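Protein GLB-12 (Caenorhabditis elegans, PDB 4BJA) is a haem-binding globin that acts in redox signalling and is essential for reproduction in the nematode. Local coordinates at the interface of chains A and B. Sequence-based numbering; all coordinates share one arbitrary frame. Chains: chain A/B, Protein GLB-12.

The interface of chains A and B. Residues chain A 139, 143, 200-201, 204-205; chain B 19, 25, 121.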
ATOM      1  N   GLN A 139      -8.799  -9.599  -9.779  1.00 39.87           N
ATOM      2  CA  GLN A 139      -7.477  -9.030 -10.102  1.00 41.74           C
ATOM      3  C   GLN A 139      -6.735  -9.680 -11.311  1.00 42.85           C
ATOM      4  O   GLN A 139      -5.792  -9.098 -11.872  1.00 43.27           O
ATOM      5  CB  GLN A 139      -6.594  -9.063  -8.840  1.00 41.79           C
ATOM      6  CG  GLN A 139      -7.272  -8.482  -7.561  1.00 41.85           C
ATOM      7  CD  GLN A 139      -6.281  -8.347  -6.402  1.00 40.92           C
ATOM      8  OE1 GLN A 139      -6.522  -8.802  -5.276  1.00 42.56           O
ATOM      9  NE2 GLN A 139      -5.164  -7.724  -6.685  1.00 41.40           N
ATOM     10  N   ASN A 143     -10.513  -5.627 -12.567  1.00 21.99           N
ATOM     11  CA  ASN A 143     -10.628  -4.975 -11.256  1.00 19.42           C
ATOM     12  C   ASN A 143     -11.496  -3.725 -11.439  1.00 17.56           C
ATOM     13  O   ASN A 143     -11.048  -2.759 -12.021  1.00 17.76           O
ATOM     14  CB  ASN A 143      -9.214  -4.607 -10.766  1.00 19.52           C
ATOM     15  CG  ASN A 143      -9.229  -3.873  -9.458  1.00 17.74           C
ATOM     16  OD1 ASN A 143     -10.227  -3.255  -9.088  1.00 18.44           O
ATOM     17  ND2 ASN A 143      -8.120  -3.972  -8.716  1.00 18.09           N
ATOM     18  N   ILE A 200      -7.208   2.952  -5.209  1.00 14.18           N
ATOM     19  CA  ILE A 200      -7.450   1.655  -5.874  1.00 14.77           C
ATOM     20  C   ILE A 200      -6.844   0.504  -5.080  1.00 15.31           C
ATOM     21  O   ILE A 200      -7.507  -0.491  -4.824  1.00 15.65           O
ATOM     22  CB  ILE A 200      -6.827   1.613  -7.274  1.00 14.93           C
ATOM     23  CG1 ILE A 200      -7.549   2.604  -8.183  1.00 14.40           C
ATOM     24  CG2 ILE A 200      -6.997   0.174  -7.865  1.00 15.84           C
ATOM     25  CD1 ILE A 200      -6.802   2.870  -9.545  1.00 14.85           C
ATOM     26  N   SER A 201      -5.575   0.628  -4.684  1.00 15.15           N
ATOM     27  CA  SER A 201      -4.932  -0.514  -4.033  1.00 16.35           C
ATOM     28  C   SER A 201      -5.623  -0.846  -2.695  1.00 16.38           C
ATOM     29  O   SER A 201      -5.829  -2.025  -2.394  1.00 17.43           O
ATOM     30  CB  SER A 201      -3.460  -0.268  -3.846  1.00 18.38           C
ATOM     31  OG  SER A 201      -3.276   0.700  -2.864  1.00 20.44           O
ATOM     32  N   THR A 204      -9.067  -2.328  -3.281  1.00 16.85           N
ATOM     33  CA  THR A 204      -8.916  -3.655  -3.812  1.00 18.31           C
ATOM     34  C   THR A 204      -8.538  -4.656  -2.712  1.00 18.18           C
ATOM     35  O   THR A 204      -9.116  -5.757  -2.640  1.00 19.32           O
ATOM     36  CB  THR A 204      -7.864  -3.648  -4.934  1.00 17.48           C
ATOM     37  OG1 THR A 204      -8.355  -2.837  -6.012  1.00 18.28           O
ATOM     38  CG2 THR A 204      -7.545  -5.070  -5.413  1.00 19.57           C
ATOM     39  N   ASP A 205      -7.568  -4.269  -1.874  1.00 17.99           N
ATOM     40  CA  ASP A 205      -7.066  -5.192  -0.862  1.00 20.00           C
ATOM     41  C   ASP A 205      -8.085  -5.454   0.224  1.00 19.63           C
ATOM     42  O   ASP A 205      -8.266  -6.604   0.632  1.00 19.71           O
ATOM     43  CB  ASP A 205      -5.731  -4.700  -0.293  1.00 20.50           C
ATOM     44  CG  ASP A 205      -4.547  -5.005  -1.217  1.00 27.90           C
ATOM     45  OD1 ASP A 205      -4.708  -5.671  -2.270  1.00 34.77           O
ATOM     46  OD2 ASP A 205      -3.413  -4.598  -0.869  1.00 34.30           O
TER
ATOM     47  N   TRP B  19      -2.996  -9.541  -6.938  1.00 29.01           N
ATOM     48  CA  TRP B  19      -2.154  -8.704  -7.845  1.00 28.56           C
ATOM     49  C   TRP B  19      -1.217  -9.576  -8.615  1.00 29.70           C
ATOM     50  O   TRP B  19      -0.536 -10.442  -8.040  1.00 31.53           O
ATOM     51  CB  TRP B  19      -1.271  -7.739  -7.050  1.00 28.15           C
ATOM     52  CG  TRP B  19      -2.030  -6.845  -6.137  1.00 26.28           C
ATOM     53  CD1 TRP B  19      -2.116  -6.950  -4.777  1.00 26.48           C
ATOM     54  CD2 TRP B  19      -2.798  -5.698  -6.507  1.00 24.99           C
ATOM     55  NE1 TRP B  19      -2.912  -5.947  -4.278  1.00 24.57           N
ATOM     56  CE2 TRP B  19      -3.341  -5.159  -5.320  1.00 23.46           C
ATOM     57  CE3 TRP B  19      -3.075  -5.058  -7.730  1.00 24.55           C
ATOM     58  CZ2 TRP B  19      -4.153  -4.013  -5.310  1.00 24.83           C
ATOM     59  CZ3 TRP B  19      -3.889  -3.931  -7.723  1.00 26.50           C
ATOM     60  CH2 TRP B  19      -4.410  -3.411  -6.521  1.00 25.86           C
ATOM     61  N   GLU B  25      -0.530   0.291  -9.373  1.00 21.27           N
ATOM     62  CA  GLU B  25      -0.828   0.613  -7.977  1.00 20.87           C
ATOM     63  C   GLU B  25       0.268   0.110  -7.046  1.00 20.18           C
ATOM     64  O   GLU B  25       0.137   0.177  -5.838  1.00 21.98           O
ATOM     65  CB  GLU B  25      -2.180   0.028  -7.560  1.00 22.05           C
ATOM     66  CG  GLU B  25      -3.328   0.613  -8.375  1.00 23.07           C
ATOM     67  CD  GLU B  25      -3.702  -0.219  -9.607  1.00 26.94           C
ATOM     68  OE1 GLU B  25      -2.927  -1.028 -10.061  1.00 28.99           O
ATOM     69  OE2 GLU B  25      -4.804  -0.042 -10.126  1.00 32.31           O
ATOM     70  N   ARG B 121       5.190  -9.825  -1.764  1.00 17.17           N
ATOM     71  CA  ARG B 121       3.925 -10.492  -1.541  1.00 18.01           C
ATOM     72  C   ARG B 121       4.092 -12.019  -1.482  1.00 18.44           C
ATOM     73  O   ARG B 121       3.426 -12.661  -0.687  1.00 19.65           O
ATOM     74  CB  ARG B 121       2.906 -10.022  -2.582  1.00 19.88           C
ATOM     75  CG  ARG B 121       2.584  -8.537  -2.358  1.00 21.47           C
ATOM     76  CD  ARG B 121       1.312  -8.069  -2.967  1.00 25.73           C
ATOM     77  NE  ARG B 121       0.115  -8.718  -2.451  1.00 25.35           N
ATOM     78  CZ  ARG B 121      -0.806  -8.156  -1.659  1.00 24.25           C
ATOM     79  NH1 ARG B 121      -0.677  -6.919  -1.164  1.00 24.82           N
ATOM     80  NH2 ARG B 121      -1.877  -8.864  -1.355  1.00 25.81           N
TER
HETATM   81  O   HOH W   1      -0.540   1.091  -3.273  1.00 23.73           O
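The N-terminal segment of chain B, a loop holding B:Trp19 and B:Glu25, lies across helix 185-214 of chain A and the loop between its helices 131-136 and 144-160, with B:Arg121 of helix 113-126 reaching the A:Asp205 carboxylate beside the indole. This two-fold symmetric interface repeats the patch with chains exchanged; the structure alone does not prove a cellular dimer. B:Trp19, the first modelled residue of its chain, buries 113 Å² here, far more than any neighbour in the patch. Its indole nitrogen NE1 donates to A:Asp205 OD1 (2.7 Å), meeting the syn lone pair of the carboxylate; at 137° at the hydrogen the bond is bent, and the acceptor sits 23° out of the ring plane. A:Asp205 OD2 forms a long salt bridge to B:Arg121 NH1 (3.6 Å), so indole and guanidinium share one carboxylate and would probably stabilise its negative charge. Within chain B the indole turns its CD1 edge to one face of the B:Arg121 guanidinium. On the benzo end, A:Thr204 CG2 meets B:Trp19 CZ2 tip to tip at 3.6 Å. That methyl is anti to the backbone N, while OG1 turns back to accept from A:Asn143 ND2 and donate to A:Ile200 O, which fixes the rotation. A:Gln139, extended beyond CG, brings NE2 over one indole face near the rim, its amide 79° from the ring plane. An alanine in place of B:Trp19 would probably leave A:Asp205 OD1 without its indole donor and open a gap against A:Thr204 CG2 and the helix backbone at A:Ser201. Farther along, B:Glu25 lays its CG against A:Ile200 CG2 (3.7 Å). Water 1 bridges the chains, its O 2.8 Å from A:Ser201 OG and 2.8 Å from the backbone B:Glu25 O.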